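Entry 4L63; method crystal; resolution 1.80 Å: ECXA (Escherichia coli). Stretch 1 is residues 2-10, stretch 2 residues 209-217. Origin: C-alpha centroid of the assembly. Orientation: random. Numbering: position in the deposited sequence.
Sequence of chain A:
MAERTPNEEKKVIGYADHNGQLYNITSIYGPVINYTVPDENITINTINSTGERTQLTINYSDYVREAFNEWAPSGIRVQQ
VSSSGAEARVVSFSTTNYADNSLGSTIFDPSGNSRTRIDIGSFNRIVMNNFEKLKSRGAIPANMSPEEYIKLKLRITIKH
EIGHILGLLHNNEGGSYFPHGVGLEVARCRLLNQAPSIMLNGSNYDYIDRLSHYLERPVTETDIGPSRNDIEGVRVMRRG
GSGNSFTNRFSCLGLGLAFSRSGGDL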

# COMPACT_ATOMS: atom_id res chain seq x y z
N ALA A 2 -1.04 -1.28 -20.25
CA ALA A 2 -1.63 -0.00 -19.86
C ALA A 2 -0.61 0.87 -19.15
O ALA A 2 0.29 0.37 -18.47
CB ALA A 2 -2.85 -0.22 -18.99
N GLU A 3 -0.74 2.18 -19.31
CA GLU A 3 0.15 3.13 -18.64
C GLU A 3 -0.21 3.27 -17.17
O GLU A 3 -1.17 2.67 -16.69
CB GLU A 3 0.08 4.49 -19.32
CG GLU A 3 1.03 4.64 -20.50
CD GLU A 3 1.14 6.07 -20.96
OE1 GLU A 3 0.86 6.98 -20.15
OE2 GLU A 3 1.50 6.29 -22.14
N ARG A 4 0.56 4.07 -16.45
CA ARG A 4 0.31 4.23 -15.03
C ARG A 4 -0.48 5.50 -14.73
O ARG A 4 0.03 6.61 -14.86
CB ARG A 4 1.61 4.24 -14.25
CG ARG A 4 1.43 3.74 -12.83
CD ARG A 4 2.30 4.51 -11.88
NE ARG A 4 2.11 4.08 -10.50
CZ ARG A 4 3.04 3.46 -9.77
NH1 ARG A 4 4.23 3.19 -10.30
NH2 ARG A 4 2.77 3.12 -8.52
N THR A 5 -1.73 5.32 -14.31
CA THR A 5 -2.60 6.43 -13.96
C THR A 5 -2.04 7.17 -12.74
O THR A 5 -1.73 6.54 -11.73
CB THR A 5 -4.02 5.94 -13.66
OG1 THR A 5 -4.49 5.21 -14.80
CG2 THR A 5 -4.96 7.11 -13.38
N PRO A 6 -1.90 8.50 -12.85
CA PRO A 6 -1.42 9.32 -11.74
C PRO A 6 -2.33 9.19 -10.52
O PRO A 6 -3.54 9.01 -10.68
CB PRO A 6 -1.46 10.75 -12.30
CG PRO A 6 -1.41 10.58 -13.78
CD PRO A 6 -2.10 9.28 -14.08
N ASN A 7 -1.77 9.26 -9.32
CA ASN A 7 -2.58 9.13 -8.10
C ASN A 7 -3.75 10.09 -8.06
O ASN A 7 -4.85 9.73 -7.65
CB ASN A 7 -1.69 9.34 -6.87
CG ASN A 7 -0.78 8.16 -6.62
OD1 ASN A 7 -1.01 7.07 -7.14
ND2 ASN A 7 0.26 8.37 -5.81
N GLU A 8 -3.52 11.32 -8.52
CA GLU A 8 -4.56 12.35 -8.46
C GLU A 8 -5.80 11.95 -9.27
O GLU A 8 -6.91 12.36 -8.95
CB GLU A 8 -4.02 13.69 -8.94
CG GLU A 8 -5.01 14.87 -8.80
CD GLU A 8 -5.50 15.11 -7.37
OE1 GLU A 8 -4.80 14.70 -6.41
OE2 GLU A 8 -6.57 15.73 -7.20
N GLU A 9 -5.62 11.13 -10.30
CA GLU A 9 -6.75 10.67 -11.12
C GLU A 9 -7.42 9.40 -10.59
O GLU A 9 -8.45 8.97 -11.12
CB GLU A 9 -6.30 10.44 -12.56
CG GLU A 9 -5.84 11.71 -13.27
CD GLU A 9 -5.33 11.45 -14.68
OE1 GLU A 9 -5.80 10.48 -15.31
OE2 GLU A 9 -4.43 12.19 -15.14
N LYS A 10 -6.83 8.80 -9.55
CA LYS A 10 -7.40 7.62 -8.91
C LYS A 10 -8.01 7.96 -7.55
O LYS A 10 -8.47 7.07 -6.84
CB LYS A 10 -6.34 6.53 -8.70
CG LYS A 10 -5.56 6.16 -9.92
CD LYS A 10 -4.67 4.95 -9.64
CE LYS A 10 -3.51 5.24 -8.67
NZ LYS A 10 -2.62 4.01 -8.58
N ASP A 209 -9.84 11.69 -22.91
CA ASP A 209 -8.43 11.90 -23.15
C ASP A 209 -7.57 11.21 -22.09
O ASP A 209 -6.56 10.59 -22.41
CB ASP A 209 -8.11 13.40 -23.19
CG ASP A 209 -6.74 13.69 -23.76
OD1 ASP A 209 -6.39 13.10 -24.81
OD2 ASP A 209 -6.01 14.51 -23.17
N ARG A 210 -7.97 11.32 -20.82
CA ARG A 210 -7.22 10.66 -19.76
C ARG A 210 -7.35 9.14 -19.87
O ARG A 210 -6.38 8.42 -19.63
CB ARG A 210 -7.69 11.13 -18.37
CG ARG A 210 -7.54 12.64 -18.15
CD ARG A 210 -6.20 13.14 -18.65
NE ARG A 210 -5.08 12.49 -17.98
CZ ARG A 210 -3.84 12.45 -18.46
NH1 ARG A 210 -3.57 13.01 -19.64
NH2 ARG A 210 -2.89 11.84 -17.78
N LEU A 211 -8.53 8.66 -20.23
CA LEU A 211 -8.76 7.22 -20.36
C LEU A 211 -7.93 6.66 -21.52
O LEU A 211 -7.35 5.58 -21.40
CB LEU A 211 -10.24 6.92 -20.57
CG LEU A 211 -10.60 5.43 -20.63
CD1 LEU A 211 -10.10 4.73 -19.38
CD2 LEU A 211 -12.10 5.23 -20.81
N SER A 212 -7.89 7.39 -22.62
CA SER A 212 -7.09 7.00 -23.77
C SER A 212 -5.60 6.99 -23.43
O SER A 212 -4.87 6.08 -23.84
CB SER A 212 -7.34 7.94 -24.95
OG SER A 212 -6.37 7.74 -25.96
N HIS A 213 -5.17 8.00 -22.69
CA HIS A 213 -3.79 8.12 -22.24
C HIS A 213 -3.40 6.87 -21.45
O HIS A 213 -2.28 6.38 -21.57
CB HIS A 213 -3.64 9.39 -21.39
CG HIS A 213 -2.23 9.72 -21.01
ND1 HIS A 213 -1.60 9.15 -19.93
CD2 HIS A 213 -1.34 10.58 -21.56
CE1 HIS A 213 -0.38 9.64 -19.83
NE2 HIS A 213 -0.19 10.51 -20.81
N TYR A 214 -4.34 6.35 -20.68
CA TYR A 214 -4.13 5.15 -19.88
C TYR A 214 -4.13 3.88 -20.73
O TYR A 214 -3.29 3.00 -20.55
CB TYR A 214 -5.20 5.05 -18.80
CG TYR A 214 -5.35 3.69 -18.15
CD1 TYR A 214 -4.40 3.23 -17.24
CD2 TYR A 214 -6.44 2.88 -18.41
CE1 TYR A 214 -4.54 1.99 -16.63
CE2 TYR A 214 -6.59 1.64 -17.81
CZ TYR A 214 -5.63 1.20 -16.92
OH TYR A 214 -5.77 -0.03 -16.31
N LEU A 215 -5.08 3.79 -21.66
CA LEU A 215 -5.23 2.59 -22.48
C LEU A 215 -4.18 2.51 -23.58
O LEU A 215 -3.99 1.45 -24.18
CB LEU A 215 -6.63 2.55 -23.09
CG LEU A 215 -7.73 2.16 -22.09
CD1 LEU A 215 -9.10 2.29 -22.73
CD2 LEU A 215 -7.49 0.76 -21.56
N GLU A 216 -3.52 3.63 -23.84
CA GLU A 216 -2.51 3.74 -24.89
C GLU A 216 -3.08 3.40 -26.27
O GLU A 216 -2.39 2.83 -27.12
CB GLU A 216 -1.30 2.86 -24.57
CG GLU A 216 -0.25 3.56 -23.72
CD GLU A 216 1.04 2.76 -23.62
OE1 GLU A 216 1.83 2.78 -24.59
OE2 GLU A 216 1.27 2.13 -22.56
N ARG A 217 -4.34 3.76 -26.48
CA ARG A 217 -5.04 3.52 -27.74
C ARG A 217 -6.36 4.29 -27.71
O ARG A 217 -6.74 4.81 -26.66
CB ARG A 217 -5.28 2.02 -27.94
CG ARG A 217 -5.96 1.34 -26.78
CD ARG A 217 -6.33 -0.09 -27.11
NE ARG A 217 -7.19 -0.68 -26.09
CZ ARG A 217 -8.48 -0.39 -25.94
NH1 ARG A 217 -9.18 -0.97 -24.98
NH2 ARG A 217 -9.07 0.47 -26.76
O HOH W 1 -4.64 8.76 -17.56

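The two stretches lie about two hundred residues apart in sequence, yet together they bury 479 Å² of surface. Stretch 2 begins in the last part of a helix that runs through L215 and ends in two residues of loop, whereas stretch 1 is an extended N-terminal segment that turns at N7 to E9. The backbones come nearest at the end of the helix, where the CA atoms of E3 and Y214 are 4.9 Å apart and those of A2 and L215 are 5.2 Å apart.

One backbone hydrogen bond fixes this approach. E3 N donates to Y214 O at 3.0 Å with an N-H...O angle of 160°, close to linear. The acceptor is available because Y214 lies in the last turn: the chain leaves helical geometry at E216, whose phi is +58°, so the helix supplies no amide for this carbonyl. The carbonyls of R210 and L211 are already used within the helix, with Y214 N bonded to R210 O at 3.1 Å and L215 N to L211 O at 2.9 Å.

The same tyrosine provides the apolar surface. A2 CB sits over one face of the Y214 ring, 4.0 Å from the centroid and 28° off the ring normal, a CH-pi contact; its closest ring atom is CE1, at 3.6 Å from A2 CB. T5 OG1 approaches Y214 CD1 to 3.1 Å from an oblique direction. This is a packing contact, and the threonine hydroxyl finds its hydrogen bond elsewhere in the structure.

The second polar anchor is the salt bridge between E9 and R210, whose CA-to-CB bonds each point toward the opposing stretch. R210 NE donates to E9 OE2 at 2.9 Å and 135°. Two weak bonds accompany it: R210 NE to E9 OE1 at 3.4 Å and 165°, and R210 NH2 to E9 OE2 at 3.1 Å and 129°. Because OE2 lies near the guanidinium plane, it meets the NE and NH2 edge where the N-H groups point, and charge attraction is combined with directed donation. A water adds a further link, donating to E9 OE1 at 3.1 Å and to R210 O at 2.7 Å; that carbonyl thus accepts from both the water and Y214 N. The turn that carries E9 is held by its own backbone bonds, E9 N to P6 O at 3.0 Å and K10 N to N7 O at 2.9 Å.

Not every close polar pair is a bond. E3 OE1 lies 3.0 Å from H213 CE1 and 3.3 Å from H213 ND1, but the angle at ND1 is too poor for a hydrogen bond. E3 OE1 and H213 O, 3.5 Å apart, are both acceptors. The E3 carboxylate also faces a like charge, with E3 OE2 4.2 Å from E216 OE2. Although E3 has the largest covered area of stretch 1, 103 Å², its bond to the helix comes from the main chain, and its carboxylate gains no hydrogen bond from stretch 2.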